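PDB 5KDI: pleckstrin homology domain-containing family A member 8, which binds simple glycosphingolipids through a GLTP-fold domain and probably carries them between membranes as a lipid transfer protein. Local coordinates for residues Glu15-Ser20 with Phe71-Lys76. The protein carries 2 engineered substitutions. Residues are numbered along the deposited sequence; the frame is centred on the assembly and turned at random.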
ATOM      1  N   GLU A  15      -7.671   9.002 -11.191  1.00 27.71           N
ATOM      2  CA  GLU A  15      -8.693   8.647 -12.157  1.00 32.41           C
ATOM      3  C   GLU A  15      -8.104   7.705 -13.176  1.00 25.24           C
ATOM      4  O   GLU A  15      -6.972   7.873 -13.616  1.00 31.31           O
ATOM      5  CB  GLU A  15      -9.357   9.887 -12.785  1.00 40.13           C
ATOM      6  CG  GLU A  15     -10.374  10.620 -11.848  1.00 45.09           C
ATOM      7  CD  GLU A  15     -11.632   9.817 -11.421  1.00 49.73           C
ATOM      8  OE1 GLU A  15     -12.278   9.109 -12.259  1.00 45.53           O
ATOM      9  OE2 GLU A  15     -12.008   9.929 -10.218  1.00 51.57           O
ATOM     10  N   LEU A  16      -8.894   6.687 -13.502  1.00 28.35           N
ATOM     11  CA  LEU A  16      -8.494   5.694 -14.401  1.00 28.39           C
ATOM     12  C   LEU A  16      -8.525   6.165 -15.856  1.00 26.78           C
ATOM     13  O   LEU A  16      -9.365   6.970 -16.262  1.00 30.69           O
ATOM     14  CB  LEU A  16      -9.335   4.419 -14.252  1.00 34.13           C
ATOM     15  CG  LEU A  16      -9.323   3.773 -12.861  1.00 28.43           C
ATOM     16  CD1 LEU A  16     -10.230   2.518 -12.891  1.00 38.34           C
ATOM     17  CD2 LEU A  16      -7.901   3.440 -12.415  1.00 37.38           C
ATOM     18  N   LEU A  17      -7.594   5.610 -16.610  1.00 25.08           N
ATOM     19  CA  LEU A  17      -7.478   5.873 -18.069  1.00 26.97           C
ATOM     20  C   LEU A  17      -8.300   4.824 -18.858  1.00 29.38           C
ATOM     21  O   LEU A  17      -9.041   4.019 -18.259  1.00 32.45           O
ATOM     22  CB  LEU A  17      -5.964   5.971 -18.459  1.00 24.73           C
ATOM     23  CG  LEU A  17      -5.156   7.030 -17.691  1.00 26.78           C
ATOM     24  CD1 LEU A  17      -3.698   6.942 -18.073  1.00 29.50           C
ATOM     25  CD2 LEU A  17      -5.672   8.473 -17.964  1.00 32.23           C
ATOM     26  N   GLU A  18      -8.229   4.888 -20.192  1.00 32.56           N
ATOM     27  CA  GLU A  18      -8.859   3.904 -21.077  1.00 33.24           C
ATOM     28  C   GLU A  18      -8.557   2.469 -20.572  1.00 28.45           C
ATOM     29  O   GLU A  18      -7.490   2.170 -20.076  1.00 29.00           O
ATOM     30  CB  GLU A  18      -8.343   4.125 -22.529  1.00 36.98           C
ATOM     31  CG  GLU A  18      -8.706   3.087 -23.575  1.00 48.98           C
ATOM     32  CD  GLU A  18      -8.208   3.487 -24.975  1.00 65.42           C
ATOM     33  OE1 GLU A  18      -7.535   4.526 -25.093  1.00 63.83           O
ATOM     34  OE2 GLU A  18      -8.478   2.775 -25.972  1.00 78.35           O
ATOM     35  N   ASP A  19      -9.553   1.596 -20.699  1.00 30.07           N
ATOM     36  CA  ASP A  19      -9.474   0.222 -20.322  1.00 33.97           C
ATOM     37  C   ASP A  19      -9.040   0.003 -18.840  1.00 30.90           C
ATOM     38  O   ASP A  19      -8.222  -0.862 -18.558  1.00 29.13           O
ATOM     39  CB  ASP A  19      -8.500  -0.523 -21.255  0.50 32.97           C
ATOM     40  CG  ASP A  19      -8.991  -0.615 -22.696  0.50 34.11           C
ATOM     41  OD1 ASP A  19     -10.219  -0.594 -22.936  0.50 39.25           O
ATOM     42  OD2 ASP A  19      -8.133  -0.747 -23.604  0.50 45.74           O
ATOM     43  N   SER A  20      -9.595   0.804 -17.926  1.00 25.52           N
ATOM     44  CA  SER A  20      -9.326   0.772 -16.474  1.00 24.07           C
ATOM     45  C   SER A  20      -7.851   0.951 -16.158  1.00 21.65           C
ATOM     46  O   SER A  20      -7.340   0.451 -15.154  1.00 21.54           O
ATOM     47  CB  SER A  20      -9.819  -0.569 -15.877  1.00 29.89           C
ATOM     48  OG  SER A  20     -11.207  -0.729 -16.077  1.00 34.90           O
ATOM     49  N   PHE A  71       4.559   3.707 -21.058  1.00 22.42           N
ATOM     50  CA  PHE A  71       4.289   3.052 -19.761  1.00 23.46           C
ATOM     51  C   PHE A  71       3.406   3.922 -18.855  1.00 23.23           C
ATOM     52  O   PHE A  71       3.611   4.015 -17.645  1.00 22.17           O
ATOM     53  CB  PHE A  71       5.651   2.720 -19.091  1.00 19.86           C
ATOM     54  CG  PHE A  71       6.449   1.685 -19.839  1.00 21.46           C
ATOM     55  CD1 PHE A  71       5.835   0.547 -20.375  1.00 23.28           C
ATOM     56  CD2 PHE A  71       7.806   1.818 -19.940  1.00 25.21           C
ATOM     57  CE1 PHE A  71       6.587  -0.373 -20.997  1.00 25.95           C
ATOM     58  CE2 PHE A  71       8.571   0.885 -20.563  1.00 26.06           C
ATOM     59  CZ  PHE A  71       7.978  -0.231 -21.076  1.00 27.32           C
ATOM     60  N   THR A  72       2.399   4.533 -19.461  1.00 22.31           N
ATOM     61  CA  THR A  72       1.508   5.426 -18.769  1.00 23.77           C
ATOM     62  C   THR A  72       0.644   4.778 -17.689  1.00 22.77           C
ATOM     63  O   THR A  72       0.201   5.461 -16.746  1.00 22.86           O
ATOM     64  CB  THR A  72       0.544   6.143 -19.740  1.00 27.31           C
ATOM     65  OG1 THR A  72      -0.189   5.164 -20.469  1.00 30.99           O
ATOM     66  CG2 THR A  72       1.335   7.076 -20.724  1.00 31.81           C
ATOM     67  N   THR A  73       0.516   3.450 -17.767  1.00 20.92           N
ATOM     68  CA  THR A  73      -0.225   2.722 -16.801  1.00 18.42           C
ATOM     69  C   THR A  73       0.530   1.505 -16.290  1.00 17.42           C
ATOM     70  O   THR A  73       1.437   0.985 -16.925  1.00 18.72           O
ATOM     71  CB  THR A  73      -1.578   2.261 -17.324  1.00 18.37           C
ATOM     72  OG1 THR A  73      -1.354   1.281 -18.325  1.00 18.89           O
ATOM     73  CG2 THR A  73      -2.401   3.434 -17.876  1.00 19.97           C
ATOM     74  N   LEU A  74       0.100   1.039 -15.130  1.00 16.74           N
ATOM     75  CA  LEU A  74       0.668  -0.189 -14.563  1.00 17.90           C
ATOM     76  C   LEU A  74       0.483  -1.360 -15.517  1.00 18.02           C
ATOM     77  O   LEU A  74       1.384  -2.228 -15.653  1.00 17.61           O
ATOM     78  CB  LEU A  74       0.061  -0.466 -13.204  1.00 16.09           C
ATOM     79  CG  LEU A  74       0.197   0.541 -12.036  1.00 15.68           C
ATOM     80  CD1 LEU A  74      -0.568   0.113 -10.783  1.00 18.05           C
ATOM     81  CD2 LEU A  74       1.655   0.894 -11.764  1.00 18.72           C
ATOM     82  N   GLN A  75      -0.701  -1.469 -16.088  1.00 17.50           N
ATOM     83  CA  GLN A  75      -0.985  -2.564 -16.987  1.00 17.01           C
ATOM     84  C   GLN A  75      -0.064  -2.597 -18.216  1.00 18.73           C
ATOM     85  O   GLN A  75       0.406  -3.636 -18.653  1.00 21.32           O
ATOM     86  CB  GLN A  75      -2.435  -2.617 -17.415  1.00 19.84           C
ATOM     87  CG  GLN A  75      -3.438  -2.812 -16.279  1.00 19.39           C
ATOM     88  CD  GLN A  75      -4.055  -1.508 -15.732  1.00 16.78           C
ATOM     89  OE1 GLN A  75      -3.354  -0.479 -15.564  1.00 19.56           O
ATOM     90  NE2 GLN A  75      -5.370  -1.559 -15.492  1.00 20.03           N
ATOM     91  N   LYS A  76       0.244  -1.396 -18.756  1.00 18.04           N
ATOM     92  CA  LYS A  76       1.164  -1.286 -19.874  1.00 19.40           C
ATOM     93  C   LYS A  76       2.545  -1.785 -19.519  1.00 20.26           C
ATOM     94  O   LYS A  76       3.198  -2.456 -20.334  1.00 22.46           O
ATOM     95  CB  LYS A  76       1.180   0.125 -20.423  1.00 19.58           C
ATOM     96  CG  LYS A  76      -0.103   0.486 -21.192  1.00 23.72           C
ATOM     97  CD  LYS A  76      -0.079   1.960 -21.601  1.00 28.17           C
ATOM     98  CE  LYS A  76      -1.277   2.392 -22.398  1.00 37.25           C
ATOM     99  NZ  LYS A  76      -1.281   1.825 -23.770  1.00 46.31           N
TER
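Gln75 NE2 is the best-held polar atom between the two segments, gripped by one hydrogen bond: it donates to a backbone carbonyl of the loop 15-20, Ser20 O, at 2.8 Å. The other end of the same carboxamide has a single bond of its own, OE1 accepting from the backbone N of Ile22. Both partners belong to the loop that precedes helix 24-32 of this all-helical GLTP fold, and Gln75 lies in the first turn of helix 74-83, so one side chain ties a helix start to a loop 55 residues from it at Ser20 and 53 at Ile22. The NE2 bond is moderately straight, with an N-H...O angle of 152°. Ser20 O lies close to the amide plane of Gln75, yet NE2 approaches from above the carbonyl plane, 53° out of it. The chain bends at its second torsion and turns the carboxamide toward the loop, and bonds at both ends should fix its flip, with oxygen facing Ile22 N and nitrogen facing Ser20 O.

Thr73 serves both the helix and the contact. As N-cap, its OG1 accepts from Lys76 N at 3.1 Å. The first torsion sets OG1 in the crowded position between the backbone N and the carbonyl carbon. The same rotation leaves CG2 anti to the carbonyl carbon, where it meets Leu17.

Backbone hydrogen bonds of Thr72 with Thr24 and of Leu74 with Ile22 fasten the same junction, and Ile195 of helix 172-202 touches both Ser20 and Gln75. The interface is small, 162 Å² summed over both sides, and sits at the surface; its centre lies about 18 Å from the centre of the chain. Its apolar part is a single oblique crossing of side chains, with Leu17 CD1 set 3.7 Å from Thr73 CG2.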